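Local coordinates for CELL WALL surface anchor family protein (Streptococcus pneumoniae, PDB 2Y1V), which serves as the major pilin of the pneumococcal pilus, its subunits assembling into the fibre that makes up the pilus shaft, at residues H12-T17 / A43-I48; G35-V40 / D149-P154; T129-K134 / T157-K162. One frame throughout, in Å; residues are numbered along the deposited sequence.

Contact 1 (H12-T17 / A43-I48); sequences HKLLAT and ANAKEI
The short antiparallel strand pairing of L14-A16 with A45-K46-E47 includes the strand that carries the lysine of the isopeptide bond of the first pilin domain, D1. L15 and K46 form the hydrogen-bonded pair at its middle: L15 N reaches K46 O at 2.6 Å, and K46 N returns a less straight bond to L15 O. L14-E47 and A16-A45 are the non-hydrogen-bonded pairs on either side. Beyond them, I48 N binds K13 O at 3.1 Å, and T17 N meets N44 O at 3.0 Å. The same N44 O also takes T17 OG1 at 3.3 Å, coming from above the carbonyl plane; chi1 of 67° puts this hydroxyl between the backbone N and carbonyl carbon of T17, over the N44 carbonyl. The N44 amide swings toward A16, its OD1 lying near A16 CB, while its ND2 is bonded to D20 O.

At the far end, E47 stretches its chain back along the first strand, CG anti to its N (chi1 -177°), and brings OE2 to H12 ND1 at 2.8 Å. The carboxylate and imidazole planes stand 71° apart, and ND1 meets OE2 from above the carboxylate plane. This bond helps to set the rotation of a ring that also stacks on Y153. L15 CD1 rests on I48 CG2 at 3.9 Å, the two side chains crossing at about a right angle. On the other face of the sheet, L14 CG packs on A45 CB at 4.1 Å, with helix 22-28 laying I24 against A45 and A16.

K13 sends its side chain away from the 43-48 segment, and its NZ is covalently joined to N156 CG. Such a Lys-Asn isopeptide crosslink between strands is a hallmark of Gram-positive pilin domains, here the D1 bond.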
loop_
_atom_site.group_PDB
_atom_site.type_symbol
_atom_site.label_atom_id
_atom_site.label_comp_id
_atom_site.label_asym_id
_atom_site.label_seq_id
_atom_site.Cartn_x
_atom_site.Cartn_y
_atom_site.Cartn_z
ATOM N N HIS A 12 -8.608 -38.721 9.611
ATOM C CA HIS A 12 -8.150 -37.784 10.610
ATOM C C HIS A 12 -6.950 -37.115 10.001
ATOM O O HIS A 12 -6.016 -37.769 9.546
ATOM C CB HIS A 12 -7.787 -38.489 11.918
ATOM C CG HIS A 12 -8.865 -39.391 12.435
ATOM N ND1 HIS A 12 -9.713 -39.030 13.462
ATOM C CD2 HIS A 12 -9.238 -40.637 12.058
ATOM C CE1 HIS A 12 -10.558 -40.019 13.701
ATOM N NE2 HIS A 12 -10.292 -41.004 12.860
ATOM N N LYS A 13 -6.992 -35.801 9.955
ATOM C CA LYS A 13 -5.940 -35.061 9.334
ATOM C C LYS A 13 -5.007 -34.662 10.451
ATOM O O LYS A 13 -5.402 -33.964 11.382
ATOM C CB LYS A 13 -6.524 -33.838 8.663
ATOM C CG LYS A 13 -5.923 -33.547 7.337
ATOM C CD LYS A 13 -4.466 -33.360 7.475
ATOM C CE LYS A 13 -3.836 -33.355 6.129
ATOM N NZ LYS A 13 -2.448 -32.974 6.313
ATOM N N LEU A 14 -3.774 -35.136 10.377
ATOM C CA LEU A 14 -2.808 -34.843 11.410
ATOM C C LEU A 14 -1.844 -33.738 10.991
ATOM O O LEU A 14 -1.370 -33.704 9.857
ATOM C CB LEU A 14 -2.040 -36.117 11.774
ATOM C CG LEU A 14 -2.578 -36.983 12.922
ATOM C CD1 LEU A 14 -4.097 -36.926 13.051
ATOM C CD2 LEU A 14 -2.073 -38.428 12.803
ATOM N N LEU A 15 -1.565 -32.834 11.919
ATOM C CA LEU A 15 -0.575 -31.790 11.714
ATOM C C LEU A 15 0.696 -32.075 12.532
ATOM O O LEU A 15 0.628 -32.249 13.752
ATOM C CB LEU A 15 -1.172 -30.459 12.149
ATOM C CG LEU A 15 -0.566 -29.171 11.610
ATOM C CD1 LEU A 15 -1.356 -28.045 12.195
ATOM C CD2 LEU A 15 0.890 -29.040 11.999
ATOM N N ALA A 16 1.855 -32.135 11.879
ATOM C CA ALA A 16 3.109 -32.235 12.628
ATOM C C ALA A 16 3.515 -30.869 13.187
ATOM O O ALA A 16 4.013 -30.021 12.456
ATOM C CB ALA A 16 4.194 -32.795 11.770
ATOM N N THR A 17 3.298 -30.657 14.486
ATOM C CA THR A 17 3.604 -29.360 15.108
ATOM C C THR A 17 5.088 -29.006 15.014
ATOM O O THR A 17 5.462 -27.837 14.994
ATOM C CB THR A 17 3.124 -29.277 16.571
ATOM O OG1 THR A 17 3.879 -30.183 17.381
ATOM C CG2 THR A 17 1.624 -29.612 16.669
ATOM N N ALA A 43 2.835 -37.143 20.697
ATOM C CA ALA A 43 2.879 -35.812 21.304
ATOM C C ALA A 43 3.181 -34.768 20.236
ATOM O O ALA A 43 3.042 -33.570 20.449
ATOM C CB ALA A 43 3.935 -35.762 22.413
ATOM N N ASN A 44 3.576 -35.256 19.072
ATOM C CA ASN A 44 4.067 -34.422 17.992
ATOM C C ASN A 44 2.981 -34.033 16.979
ATOM O O ASN A 44 3.185 -33.151 16.143
ATOM C CB ASN A 44 5.195 -35.183 17.284
ATOM C CG ASN A 44 5.445 -34.683 15.881
ATOM O OD1 ASN A 44 5.414 -33.475 15.627
ATOM N ND2 ASN A 44 5.701 -35.607 14.957
ATOM N N ALA A 45 1.833 -34.699 17.044
ATOM C CA ALA A 45 0.812 -34.508 16.032
ATOM C C ALA A 45 -0.457 -33.948 16.628
ATOM O O ALA A 45 -0.750 -34.173 17.790
ATOM C CB ALA A 45 0.528 -35.812 15.321
ATOM N N LYS A 46 -1.207 -33.213 15.815
ATOM C CA LYS A 46 -2.473 -32.645 16.250
ATOM C C LYS A 46 -3.532 -32.851 15.166
ATOM O O LYS A 46 -3.225 -32.811 13.977
ATOM C CB LYS A 46 -2.300 -31.158 16.563
ATOM C CG LYS A 46 -3.454 -30.544 17.335
ATOM C CD LYS A 46 -3.286 -29.034 17.459
ATOM C CE LYS A 46 -4.642 -28.334 17.537
ATOM N NZ LYS A 46 -5.526 -28.695 16.376
ATOM N N GLU A 47 -4.769 -33.089 15.571
ATOM C CA GLU A 47 -5.828 -33.281 14.599
ATOM C C GLU A 47 -6.579 -31.982 14.301
ATOM O O GLU A 47 -7.097 -31.326 15.204
ATOM C CB GLU A 47 -6.802 -34.366 15.052
ATOM C CG GLU A 47 -7.887 -34.654 14.018
ATOM C CD GLU A 47 -8.733 -35.842 14.396
ATOM O OE1 GLU A 47 -8.473 -36.417 15.474
ATOM O OE2 GLU A 47 -9.649 -36.198 13.619
ATOM N N ILE A 48 -6.646 -31.643 13.020
ATOM C CA ILE A 48 -7.253 -30.393 12.567
ATOM C C ILE A 48 -8.489 -30.585 11.692
ATOM O O ILE A 48 -8.585 -31.523 10.905
ATOM C CB ILE A 48 -6.245 -29.554 11.768
ATOM C CG1 ILE A 48 -5.709 -30.355 10.581
ATOM C CG2 ILE A 48 -5.088 -29.122 12.664
ATOM C CD1 ILE A 48 -4.759 -29.557 9.705
#

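Contact 2 (G35-V40 / D149-P154); sequences GNKVGV and DAHVYP
V38 and Y153 meet through both backbone and side chain: V38 N donates to Y153 OH at 2.9 Å with an angle of 162°, and V38 CG2 lies 3.5 Å from Y153 CE1. The valine has CG1 anti to its backbone N (chi1 -174°), which leaves CG2 beside that N and therefore close to the phenol group the N-H already holds. Two residues earlier in the chain, H151 directs its CB toward the loop and has CG anti to its carbonyl carbon (chi1 -64°), which turns a ring face to K37. K37 CB sits over the centre of that ring, 3.9 Å from the centroid, in a CH-pi contact, while the rest of the lysine chain leads away and keeps NZ 5.6 Å from H151 NE2. The H151 backbone adds a weak bond, its N to G35 O at 3.3 Å. One water spans the edge of the contact, giving hydrogens to N36 OD1 and to D149 O at 2.7 Å.

H12 of the adjacent strand stacks on Y153 and also meets the H151 ring, so both aromatic groups are braced from their own sheet. With one strong direct bond, one weak one and a bridging water, the loop is held largely by aromatic surface, and the tyrosine hydroxyl is its main polar grip.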
loop_
_atom_site.group_PDB
_atom_site.type_symbol
_atom_site.label_atom_id
_atom_site.label_comp_id
_atom_site.label_asym_id
_atom_site.label_seq_id
_atom_site.Cartn_x
_atom_site.Cartn_y
_atom_site.Cartn_z
ATOM N N GLY A 35 -5.968 -51.054 10.963
ATOM C CA GLY A 35 -6.448 -49.667 10.954
ATOM C C GLY A 35 -7.656 -49.288 11.812
ATOM O O GLY A 35 -8.683 -48.828 11.304
ATOM N N ASN A 36 -7.545 -49.448 13.120
ATOM C CA ASN A 36 -8.623 -49.008 13.988
ATOM C C ASN A 36 -8.353 -47.618 14.568
ATOM O O ASN A 36 -7.256 -47.081 14.410
ATOM C CB ASN A 36 -8.862 -50.031 15.101
ATOM C CG ASN A 36 -9.249 -51.396 14.561
ATOM O OD1 ASN A 36 -10.357 -51.587 14.057
ATOM N ND2 ASN A 36 -8.329 -52.352 14.659
ATOM N N LYS A 37 -9.348 -47.039 15.233
ATOM C CA LYS A 37 -9.156 -45.745 15.872
ATOM C C LYS A 37 -7.958 -45.770 16.835
ATOM O O LYS A 37 -7.939 -46.551 17.800
ATOM C CB LYS A 37 -10.419 -45.320 16.620
ATOM C CG LYS A 37 -10.356 -43.916 17.208
ATOM C CD LYS A 37 -11.587 -43.620 18.043
ATOM C CE LYS A 37 -11.430 -42.316 18.829
ATOM N NZ LYS A 37 -11.323 -41.118 17.940
ATOM N N VAL A 38 -6.957 -44.931 16.569
ATOM C CA VAL A 38 -5.838 -44.793 17.486
ATOM C C VAL A 38 -6.331 -44.074 18.733
ATOM O O VAL A 38 -6.793 -42.940 18.652
ATOM C CB VAL A 38 -4.679 -43.987 16.878
ATOM C CG1 VAL A 38 -3.497 -44.008 17.826
ATOM C CG2 VAL A 38 -4.271 -44.555 15.527
ATOM N N GLY A 39 -6.249 -44.746 19.880
ATOM C CA GLY A 39 -6.712 -44.186 21.149
ATOM C C GLY A 39 -6.073 -42.856 21.505
ATOM O O GLY A 39 -6.771 -41.914 21.862
ATOM N N VAL A 40 -4.746 -42.781 21.397
ATOM C CA VAL A 40 -3.982 -41.579 21.752
ATOM C C VAL A 40 -2.899 -41.255 20.725
ATOM O O VAL A 40 -2.177 -42.144 20.253
ATOM C CB VAL A 40 -3.324 -41.708 23.141
ATOM C CG1 VAL A 40 -2.988 -43.169 23.455
ATOM C CG2 VAL A 40 -2.068 -40.836 23.218
ATOM N N ASP A 149 -15.422 -50.384 10.398
ATOM C CA ASP A 149 -15.325 -48.937 10.596
ATOM C C ASP A 149 -13.853 -48.544 10.681
ATOM O O ASP A 149 -13.232 -48.658 11.737
ATOM C CB ASP A 149 -16.063 -48.505 11.871
ATOM C CG ASP A 149 -17.568 -48.779 11.807
ATOM O OD1 ASP A 149 -18.024 -49.461 10.863
ATOM O OD2 ASP A 149 -18.302 -48.315 12.699
ATOM N N ALA A 150 -13.294 -48.086 9.564
ATOM C CA ALA A 150 -11.871 -47.814 9.499
ATOM C C ALA A 150 -11.532 -46.365 9.819
ATOM O O ALA A 150 -12.395 -45.472 9.785
ATOM C CB ALA A 150 -11.312 -48.208 8.139
ATOM N N HIS A 151 -10.264 -46.149 10.138
ATOM C CA HIS A 151 -9.754 -44.844 10.485
ATOM C C HIS A 151 -8.357 -44.733 9.892
ATOM O O HIS A 151 -7.560 -45.673 10.009
ATOM C CB HIS A 151 -9.708 -44.693 12.008
ATOM C CG HIS A 151 -11.057 -44.734 12.666
ATOM N ND1 HIS A 151 -11.731 -45.913 12.919
ATOM C CD2 HIS A 151 -11.849 -43.743 13.135
ATOM C CE1 HIS A 151 -12.881 -45.645 13.513
ATOM N NE2 HIS A 151 -12.977 -44.335 13.656
ATOM N N VAL A 152 -8.076 -43.597 9.248
ATOM C CA VAL A 152 -6.801 -43.368 8.542
ATOM C C VAL A 152 -6.141 -42.043 8.966
ATOM O O VAL A 152 -6.829 -41.132 9.412
ATOM C CB VAL A 152 -7.025 -43.363 7.024
ATOM C CG1 VAL A 152 -7.329 -44.761 6.545
ATOM C CG2 VAL A 152 -8.169 -42.415 6.650
ATOM N N TYR A 153 -4.821 -41.916 8.828
ATOM C CA TYR A 153 -4.140 -40.731 9.377
ATOM C C TYR A 153 -3.109 -40.038 8.479
ATOM O O TYR A 153 -1.893 -40.165 8.710
ATOM C CB TYR A 153 -3.502 -41.050 10.738
ATOM C CG TYR A 153 -4.492 -41.538 11.768
ATOM C CD1 TYR A 153 -4.922 -42.859 11.765
ATOM C CD2 TYR A 153 -5.004 -40.688 12.723
ATOM C CE1 TYR A 153 -5.823 -43.323 12.681
ATOM C CE2 TYR A 153 -5.921 -41.149 13.659
ATOM C CZ TYR A 153 -6.318 -42.475 13.620
ATOM O OH TYR A 153 -7.217 -42.967 14.519
ATOM N N PRO A 154 -3.595 -39.281 7.475
ATOM C CA PRO A 154 -2.817 -38.428 6.584
ATOM C C PRO A 154 -2.122 -37.320 7.350
ATOM O O PRO A 154 -2.661 -36.832 8.333
ATOM C CB PRO A 154 -3.884 -37.830 5.652
ATOM C CG PRO A 154 -5.168 -37.998 6.403
ATOM C CD PRO A 154 -5.005 -39.314 7.068
HETATM O O HOH W 1 -12.860 -49.919 14.148
#

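Contact 3 (T129-K134 / T157-K162)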
loop_
_atom_site.group_PDB
_atom_site.type_symbol
_atom_site.label_atom_id
_atom_site.label_comp_id
_atom_site.label_asym_id
_atom_site.label_seq_id
_atom_site.Cartn_x
_atom_site.Cartn_y
_atom_site.Cartn_z
ATOM N N THR A 129 -0.533 -21.710 6.576
ATOM C CA THR A 129 -1.315 -22.561 5.703
ATOM C C THR A 129 -0.631 -23.918 5.630
ATOM O O THR A 129 0.578 -24.033 5.895
ATOM C CB THR A 129 -1.448 -21.972 4.263
ATOM O OG1 THR A 129 -0.155 -21.725 3.709
ATOM C CG2 THR A 129 -2.192 -20.673 4.262
ATOM N N LEU A 130 -1.391 -24.940 5.254
ATOM C CA LEU A 130 -0.839 -26.275 5.120
ATOM C C LEU A 130 0.124 -26.325 3.940
ATOM O O LEU A 130 -0.226 -25.882 2.838
ATOM C CB LEU A 130 -1.954 -27.289 4.905
ATOM C CG LEU A 130 -2.895 -27.468 6.081
ATOM C CD1 LEU A 130 -4.021 -28.411 5.714
ATOM C CD2 LEU A 130 -2.134 -27.951 7.319
ATOM N N THR A 131 1.323 -26.866 4.172
ATOM C CA THR A 131 2.324 -27.020 3.117
ATOM C C THR A 131 2.582 -28.474 2.684
ATOM O O THR A 131 2.056 -28.921 1.677
ATOM C CB THR A 131 3.669 -26.383 3.508
ATOM O OG1 THR A 131 4.057 -26.827 4.815
ATOM C CG2 THR A 131 3.565 -24.865 3.485
ATOM N N GLY A 132 3.410 -29.199 3.431
ATOM C CA GLY A 132 3.784 -30.570 3.061
ATOM C C GLY A 132 2.821 -31.628 3.565
ATOM O O GLY A 132 2.050 -31.396 4.495
ATOM N N SER A 133 2.857 -32.796 2.939
ATOM C CA SER A 133 1.931 -33.852 3.280
ATOM C C SER A 133 2.579 -35.219 3.226
ATOM O O SER A 133 3.356 -35.520 2.325
ATOM C CB SER A 133 0.733 -33.823 2.340
ATOM O OG SER A 133 1.140 -34.085 1.013
ATOM N N LYS A 134 2.257 -36.050 4.204
ATOM C CA LYS A 134 2.716 -37.418 4.176
ATOM C C LYS A 134 1.500 -38.340 4.180
ATOM O O LYS A 134 0.499 -38.073 4.864
ATOM C CB LYS A 134 3.658 -37.703 5.357
ATOM C CG LYS A 134 4.257 -39.102 5.331
ATOM C CD LYS A 134 5.345 -39.319 6.401
ATOM C CE LYS A 134 5.882 -40.773 6.400
ATOM N NZ LYS A 134 6.472 -41.169 5.087
ATOM N N THR A 157 2.405 -30.579 7.294
ATOM C CA THR A 157 3.130 -29.488 7.936
ATOM C C THR A 157 2.404 -28.201 7.548
ATOM O O THR A 157 1.642 -28.189 6.587
ATOM C CB THR A 157 4.561 -29.388 7.406
ATOM O OG1 THR A 157 4.509 -29.402 5.978
ATOM C CG2 THR A 157 5.396 -30.566 7.873
ATOM N N GLU A 158 2.623 -27.126 8.297
ATOM C CA GLU A 158 2.056 -25.819 7.944
ATOM C C GLU A 158 3.155 -24.777 8.051
ATOM O O GLU A 158 4.115 -24.977 8.776
ATOM C CB GLU A 158 0.836 -25.453 8.821
ATOM C CG GLU A 158 1.124 -25.310 10.305
ATOM C CD GLU A 158 -0.058 -24.758 11.116
ATOM O OE1 GLU A 158 -1.196 -24.684 10.586
ATOM O OE2 GLU A 158 0.158 -24.403 12.301
ATOM N N ALA A 159 3.031 -23.686 7.303
ATOM C CA ALA A 159 4.037 -22.636 7.342
ATOM C C ALA A 159 3.460 -21.264 7.024
ATOM O O ALA A 159 2.304 -21.141 6.610
ATOM C CB ALA A 159 5.217 -22.970 6.405
ATOM N N LYS A 160 4.290 -20.242 7.196
ATOM C CA LYS A 160 3.860 -18.853 7.111
ATOM C C LYS A 160 4.822 -18.059 6.237
ATOM O O LYS A 160 6.025 -18.245 6.324
ATOM C CB LYS A 160 3.862 -18.270 8.519
ATOM C CG LYS A 160 3.753 -16.781 8.579
ATOM C CD LYS A 160 3.874 -16.301 10.010
ATOM C CE LYS A 160 5.320 -16.326 10.498
ATOM N NZ LYS A 160 5.424 -15.694 11.851
ATOM N N PRO A 161 4.307 -17.170 5.383
ATOM C CA PRO A 161 5.290 -16.359 4.678
ATOM C C PRO A 161 5.610 -15.089 5.472
ATOM O O PRO A 161 4.985 -14.841 6.513
ATOM C CB PRO A 161 4.590 -16.040 3.362
ATOM C CG PRO A 161 3.123 -16.053 3.700
ATOM C CD PRO A 161 2.924 -16.886 4.943
ATOM N N LYS A 162 6.581 -14.317 4.980
ATOM C CA LYS A 162 7.046 -13.097 5.608
ATOM C C LYS A 162 7.258 -12.040 4.520
ATOM O O LYS A 162 7.552 -12.375 3.368
ATOM C CB LYS A 162 8.407 -13.312 6.283
ATOM C CG LYS A 162 8.531 -14.448 7.284
ATOM C CD LYS A 162 9.964 -14.439 7.883
ATOM C CE LYS A 162 10.184 -15.552 8.908
ATOM N NZ LYS A 162 9.253 -15.389 10.067
#
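T131 and G132 together face the single residue T157, the arrangement of a beta bulge, and the tightest part of this antiparallel pairing lies there. T131 N donates to T157 O at 2.8 Å, while the next amide, G132 N, turns to the T157 side chain and binds OG1, also at 2.8 Å. T157 N answers with a bond to G132 O at 2.9 Å. The threonine hydroxyl can do this because chi1 of 49° holds OG1 between the backbone N and the carbonyl carbon, facing the opposite strand; G132, with no side chain, lets it come in close. The two threonine side chains cross at about a right angle, with T131 OG1 2.9 Å from T157 OG1.

Further along, T129 and A159 form a regular hydrogen-bonded pair: A159 N reaches T129 O at 2.8 Å, and T129 N reaches A159 O at 2.9 Å. Packing between side chains is thinner here. T131 CG2 touches A159 CB at 3.9 Å, and L130 CD2 stays 4.2 Å from E158 CB, while the carboxylate of E158 leaves the pair to bond Y122 OH. T157, E158 and A159 are all partly open to solvent, and past A159 the strands part, and K160 points away from segment 129-134.

The buried side belongs to T129-G132: L130 lies on V51 and its carbonyl takes N205 and N298, while strand 149-167 runs on to pair with strand 191-200.

How the contacts relate
From the N terminus, strand 8-16 passes into helix 22-28 and the chain returns to strand 45-47, where contact 1 closes that first loop. Contact 2 starts inside the same loop, at 35-40, but its partner lies far down the chain on strand 149-167, so contacts 1 and 2 cross. Contact 3 follows contact 1 in series, closing the excursion through strand 138-142, and it crosses contact 2 because 149-154 falls between its segments. Strands 8-16 and 149-167 run side by side in one sheet: H12 N lies 3.0 Å from V152 O, and L15 CD1 packs 3.7 Å from E158 CD. Strand 149-167 thus joins all three regions.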